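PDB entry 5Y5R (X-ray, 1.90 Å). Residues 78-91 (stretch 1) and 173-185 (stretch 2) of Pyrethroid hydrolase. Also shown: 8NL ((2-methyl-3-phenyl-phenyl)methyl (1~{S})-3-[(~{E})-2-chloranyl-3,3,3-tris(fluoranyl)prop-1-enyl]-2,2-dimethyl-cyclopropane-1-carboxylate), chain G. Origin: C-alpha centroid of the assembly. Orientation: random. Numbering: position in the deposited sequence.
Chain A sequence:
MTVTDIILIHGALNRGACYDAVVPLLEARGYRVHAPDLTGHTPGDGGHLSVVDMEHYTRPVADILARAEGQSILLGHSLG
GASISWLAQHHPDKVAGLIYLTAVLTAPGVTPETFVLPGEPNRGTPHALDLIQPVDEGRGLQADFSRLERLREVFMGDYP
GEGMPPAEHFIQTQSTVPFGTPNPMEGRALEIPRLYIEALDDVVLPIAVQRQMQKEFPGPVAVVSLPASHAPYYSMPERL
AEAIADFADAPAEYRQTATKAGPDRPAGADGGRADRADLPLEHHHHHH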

# COMPACT_ATOMS: atom_id res chain seq x y z
N SER A 78 1.01 -3.04 0.22
CA SER A 78 1.44 -3.62 1.50
C SER A 78 0.98 -2.72 2.64
O SER A 78 -0.21 -2.48 2.81
CB SER A 78 2.94 -3.83 1.55
OG SER A 78 3.63 -2.60 1.73
N LEU A 79 1.94 -2.15 3.39
CA LEU A 79 1.57 -1.28 4.50
C LEU A 79 0.78 -0.07 4.03
O LEU A 79 0.09 0.56 4.85
CB LEU A 79 2.85 -0.82 5.25
CG LEU A 79 2.67 0.13 6.43
CD1 LEU A 79 2.30 -0.65 7.71
CD2 LEU A 79 3.94 0.93 6.65
N GLY A 80 0.89 0.30 2.75
CA GLY A 80 0.14 1.43 2.24
C GLY A 80 -1.37 1.29 2.36
O GLY A 80 -2.08 2.29 2.28
N GLY A 81 -1.87 0.07 2.51
CA GLY A 81 -3.30 -0.09 2.71
C GLY A 81 -3.81 0.55 3.98
O GLY A 81 -4.96 1.01 4.02
N ALA A 82 -2.98 0.59 5.04
CA ALA A 82 -3.39 1.26 6.27
C ALA A 82 -3.70 2.73 6.00
O ALA A 82 -4.64 3.29 6.57
CB ALA A 82 -2.31 1.13 7.35
N SER A 83 -2.93 3.36 5.11
CA SER A 83 -3.16 4.76 4.76
C SER A 83 -4.46 4.96 3.97
O SER A 83 -5.18 5.94 4.18
CB SER A 83 -1.96 5.27 3.98
OG SER A 83 -0.82 5.32 4.83
N ILE A 84 -4.76 4.08 2.99
CA ILE A 84 -5.94 4.33 2.16
C ILE A 84 -7.21 4.10 2.97
O ILE A 84 -8.24 4.69 2.67
CB ILE A 84 -5.97 3.50 0.86
CG1 ILE A 84 -6.46 2.07 1.12
CG2 ILE A 84 -4.63 3.51 0.15
CD1 ILE A 84 -6.76 1.32 -0.16
N SER A 85 -7.17 3.17 3.94
CA SER A 85 -8.30 3.03 4.85
C SER A 85 -8.47 4.27 5.73
O SER A 85 -9.58 4.73 6.00
CB SER A 85 -8.10 1.77 5.70
OG SER A 85 -8.04 0.60 4.90
N TRP A 86 -7.37 4.79 6.26
CA TRP A 86 -7.48 5.99 7.08
C TRP A 86 -8.00 7.16 6.26
O TRP A 86 -8.94 7.86 6.67
CB TRP A 86 -6.13 6.30 7.72
CG TRP A 86 -6.22 7.29 8.83
CD1 TRP A 86 -6.23 7.02 10.16
CD2 TRP A 86 -6.30 8.71 8.69
NE1 TRP A 86 -6.31 8.20 10.87
CE2 TRP A 86 -6.37 9.25 9.99
CE3 TRP A 86 -6.33 9.58 7.60
CZ2 TRP A 86 -6.46 10.61 10.22
CZ3 TRP A 86 -6.42 10.95 7.84
CH2 TRP A 86 -6.49 11.44 9.14
N LEU A 87 -7.45 7.35 5.06
CA LEU A 87 -7.88 8.43 4.18
C LEU A 87 -9.33 8.27 3.74
O LEU A 87 -10.08 9.25 3.69
CB LEU A 87 -6.99 8.46 2.95
CG LEU A 87 -5.61 9.10 3.13
CD1 LEU A 87 -4.64 8.57 2.07
CD2 LEU A 87 -5.76 10.57 3.03
N ALA A 88 -9.76 7.04 3.48
CA ALA A 88 -11.12 6.85 2.99
C ALA A 88 -12.10 7.37 4.02
O ALA A 88 -13.07 8.06 3.67
CB ALA A 88 -11.37 5.37 2.70
N GLN A 89 -11.78 7.17 5.30
CA GLN A 89 -12.68 7.55 6.37
C GLN A 89 -12.78 9.06 6.50
O GLN A 89 -13.85 9.58 6.82
CB GLN A 89 -12.23 6.89 7.68
CG GLN A 89 -12.88 7.39 8.96
CD GLN A 89 -14.38 7.23 8.90
OE1 GLN A 89 -14.88 6.34 8.24
NE2 GLN A 89 -15.10 8.06 9.64
N HIS A 90 -11.69 9.78 6.27
CA HIS A 90 -11.71 11.22 6.47
C HIS A 90 -12.01 11.99 5.20
O HIS A 90 -12.43 13.15 5.28
CB HIS A 90 -10.40 11.71 7.08
CG HIS A 90 -10.14 11.16 8.46
ND1 HIS A 90 -9.72 9.88 8.69
CD2 HIS A 90 -10.32 11.72 9.68
CE1 HIS A 90 -9.62 9.67 10.00
NE2 HIS A 90 -9.98 10.78 10.62
N HIS A 91 -11.89 11.36 4.02
CA HIS A 91 -12.24 12.00 2.76
C HIS A 91 -13.17 11.10 1.93
O HIS A 91 -12.96 10.91 0.74
CB HIS A 91 -10.98 12.31 1.98
CG HIS A 91 -9.97 13.09 2.76
ND1 HIS A 91 -10.03 14.46 2.89
CD2 HIS A 91 -8.87 12.69 3.44
CE1 HIS A 91 -9.01 14.87 3.63
NE2 HIS A 91 -8.29 13.82 3.97
N THR A 173 14.81 4.48 6.98
CA THR A 173 14.11 4.23 8.24
C THR A 173 12.62 4.57 8.15
O THR A 173 12.25 5.69 7.79
CB THR A 173 14.75 5.00 9.41
OG1 THR A 173 16.14 4.67 9.51
CG2 THR A 173 14.11 4.59 10.71
N GLN A 174 11.79 3.62 8.57
CA GLN A 174 10.33 3.69 8.47
C GLN A 174 9.70 3.95 9.84
O GLN A 174 10.10 3.32 10.82
CB GLN A 174 9.80 2.36 7.94
CG GLN A 174 8.33 2.23 8.19
CD GLN A 174 7.53 3.00 7.16
OE1 GLN A 174 7.90 3.06 5.98
NE2 GLN A 174 6.49 3.67 7.62
N SER A 175 8.66 4.79 9.88
CA SER A 175 7.95 5.05 11.13
C SER A 175 7.01 3.90 11.51
O SER A 175 6.40 3.27 10.65
CB SER A 175 7.13 6.33 11.03
OG SER A 175 6.26 6.46 12.15
N THR A 176 6.93 3.60 12.80
CA THR A 176 6.04 2.52 13.22
C THR A 176 4.60 2.99 13.39
O THR A 176 3.72 2.17 13.70
CB THR A 176 6.57 1.89 14.51
OG1 THR A 176 6.60 2.90 15.53
CG2 THR A 176 7.96 1.28 14.30
N VAL A 177 4.35 4.27 13.08
CA VAL A 177 3.02 4.86 13.28
C VAL A 177 1.90 4.11 12.55
O VAL A 177 0.84 3.92 13.15
CB VAL A 177 3.05 6.35 12.90
CG1 VAL A 177 1.63 6.89 12.65
CG2 VAL A 177 3.72 7.17 14.00
N PRO A 178 2.02 3.80 11.25
CA PRO A 178 0.94 3.05 10.60
C PRO A 178 0.74 1.64 11.13
O PRO A 178 -0.37 1.11 11.02
CB PRO A 178 1.35 3.06 9.12
CG PRO A 178 2.79 3.29 9.11
CD PRO A 178 3.04 4.22 10.27
N PHE A 179 1.77 0.99 11.67
CA PHE A 179 1.59 -0.37 12.14
C PHE A 179 0.65 -0.44 13.32
O PHE A 179 0.01 -1.48 13.55
CB PHE A 179 2.93 -1.01 12.51
CG PHE A 179 3.71 -1.45 11.33
CD1 PHE A 179 3.49 -2.71 10.78
CD2 PHE A 179 4.64 -0.62 10.75
CE1 PHE A 179 4.22 -3.12 9.67
CE2 PHE A 179 5.36 -1.02 9.65
CZ PHE A 179 5.16 -2.26 9.11
N GLY A 180 0.56 0.64 14.09
CA GLY A 180 -0.14 0.58 15.35
C GLY A 180 -1.47 1.30 15.37
O GLY A 180 -2.14 1.30 16.40
N THR A 181 -1.91 1.85 14.20
CA THR A 181 -3.13 2.65 14.18
C THR A 181 -4.32 1.82 13.73
O THR A 181 -4.21 1.05 12.76
CB THR A 181 -2.94 3.87 13.29
OG1 THR A 181 -2.24 4.88 14.04
CG2 THR A 181 -4.30 4.41 12.81
N PRO A 182 -5.42 1.83 14.48
CA PRO A 182 -6.57 1.03 14.08
C PRO A 182 -7.26 1.67 12.88
O PRO A 182 -7.21 2.90 12.71
CB PRO A 182 -7.49 1.09 15.32
CG PRO A 182 -6.71 1.74 16.41
CD PRO A 182 -5.69 2.60 15.70
N ASN A 183 -7.91 0.83 12.08
CA ASN A 183 -8.71 1.33 10.96
C ASN A 183 -9.94 2.04 11.49
O ASN A 183 -10.74 1.43 12.20
CB ASN A 183 -9.12 0.20 10.03
CG ASN A 183 -9.92 0.70 8.83
OD1 ASN A 183 -10.12 1.90 8.66
ND2 ASN A 183 -10.33 -0.20 7.97
N PRO A 184 -10.10 3.34 11.22
CA PRO A 184 -11.29 4.07 11.67
C PRO A 184 -12.46 4.06 10.70
O PRO A 184 -13.43 4.79 10.93
CB PRO A 184 -10.74 5.48 11.84
CG PRO A 184 -9.77 5.59 10.69
CD PRO A 184 -9.17 4.21 10.50
N MSE A 185 -12.40 3.28 9.62
CA MSE A 185 -13.48 3.32 8.65
C MSE A 185 -14.82 2.98 9.26
O MSE A 185 -14.98 1.93 9.88
CB MSE A 185 -13.20 2.37 7.50
CG MSE A 185 -12.29 2.95 6.47
SE MSE A 185 -11.81 1.58 5.25
CE MSE A 185 -13.56 1.49 4.36
C 8NL G . 10.29 -2.99 2.71
C8 8NL G . 13.70 -2.18 0.66
C9 8NL G . 15.00 -2.01 1.11
C10 8NL G . 15.57 -2.94 1.98
C11 8NL G . 14.77 -4.01 2.36
C12 8NL G . 13.46 -4.16 1.90
C13 8NL G . 7.62 -3.12 1.25
O 8NL G . 7.27 -4.06 2.30
CL 8NL G . 6.15 -7.05 8.69
C21 8NL G . 6.17 -5.92 7.33
C22 8NL G . 7.35 -4.98 7.23
F2 8NL G . 8.13 -5.41 6.24
F1 8NL G . 7.00 -3.73 7.02
F 8NL G . 8.00 -5.04 8.37
C20 8NL G . 5.20 -5.96 6.42
C16 8NL G . 5.17 -4.99 5.26
C17 8NL G . 4.14 -5.55 4.28
C18 8NL G . 3.12 -4.51 4.73
C19 8NL G . 3.74 -7.00 4.56
C15 8NL G . 5.62 -5.32 3.84
C14 8NL G . 6.02 -4.04 3.11
O1 8NL G . 5.35 -3.01 3.25
C2 8NL G . 9.00 -3.25 0.59
C3 8NL G . 9.00 -3.41 -0.79
C4 8NL G . 10.18 -3.54 -1.53
C5 8NL G . 11.41 -3.46 -0.89
C6 8NL G . 11.48 -3.30 0.49
C1 8NL G . 10.27 -3.18 1.23
C7 8NL G . 12.89 -3.23 1.05

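Leu79, with the largest area covered by the other stretch, forms the apolar centre of the contact. Its CA-to-CB bond points toward stretch 2, and with chi1 in t and chi2 in p the two methyl groups lie against Pro178 and Phe179, CD1 centred over the Phe179 ring and CD2 closest to Pro178 CG. CD1 sits over one face of the Phe179 ring, 3.5 Å from the ring centroid and only 9° off the normal, a CH-pi contact in which the nearest ring carbon, Phe179 CZ, lies 3.6 Å from Leu79 CD1. CD2 packs against the pyrrolidine ring of Pro178, with Leu79 CD2 to Pro178 CG at 3.6 Å. A branched leucine suits this place because its fork fills the space beside both rings at once. Leu79 CD2 also lies 3.9 Å from Gln174 NE2, whose amide is turned to polar work: Gln174 NE2 donates to Ser175 O at 3.1 Å.

The bound ester adjoins this cluster. Ser78 has no contact with stretch 2, but its OG donates a very short hydrogen bond of 2.3 Å to O1 of 8NL, and Leu79 N comes within 3.0 Å of 8NL C18. The Phe179 ring joins the two environments, taking Leu79 over a face while 8NL F1 stands at its edge, 3.1 Å from Phe179 CZ.

Three residues on, in the helix, Ala82 points toward Pro178; Ala82 CA and Pro178 CA are 6.4 Å apart, and the methyl group Ala82 CB rests 4.2 Å from Pro178 O. Trp86, at chi1 -165° (t), presents the CD1 corner of its indole to stretch 2, the six-membered ring lying farther off; Trp86 CD1 is 3.9 Å from Pro184 CG and 4.2 Å from Thr181 CG2. Both partners approach the ring obliquely. The rigid, apolar ring of Pro184 also receives His90, whose CE1 is 4.1 Å from Pro184 CG; the imidazole is steadied from its own helix by a nearly straight hydrogen bond from His90 ND1 to Trp86 O, 3.0 Å long.

Ser85 and Gln89 point toward the last residues of stretch 2. Ser85 packs closely against the selenomethionine Met185: Ser85 O lies 3.3 Å from Met185 CG, and Ser85 CB lies 3.7 Å from Met185 SE. Beside them Asn183 OD1 approaches Ser85 CB to 3.6 Å while accepting a 2.8 Å hydrogen bond from Met185 N, which ties the backbone of Met185 to the side chain of Asn183, two residues earlier.

At the polar edge, Gln89 uses its aliphatic part for packing: Gln89 CG is 3.3 Å from Pro184 O and 4.0 Å from Pro184 CG. Its OE1 stands 3.4 Å from Met185 CA and equally 3.4 Å from Pro184 O, but OE1 and O are both acceptors and form no bond; OE1 is hydrogen-bonded just outside the stretches. No hydrogen bond crosses between the stretches. The 562 Å² buried between them, both sides summed, comes from packing, with the largest shares at Leu79, Pro184 and Met185.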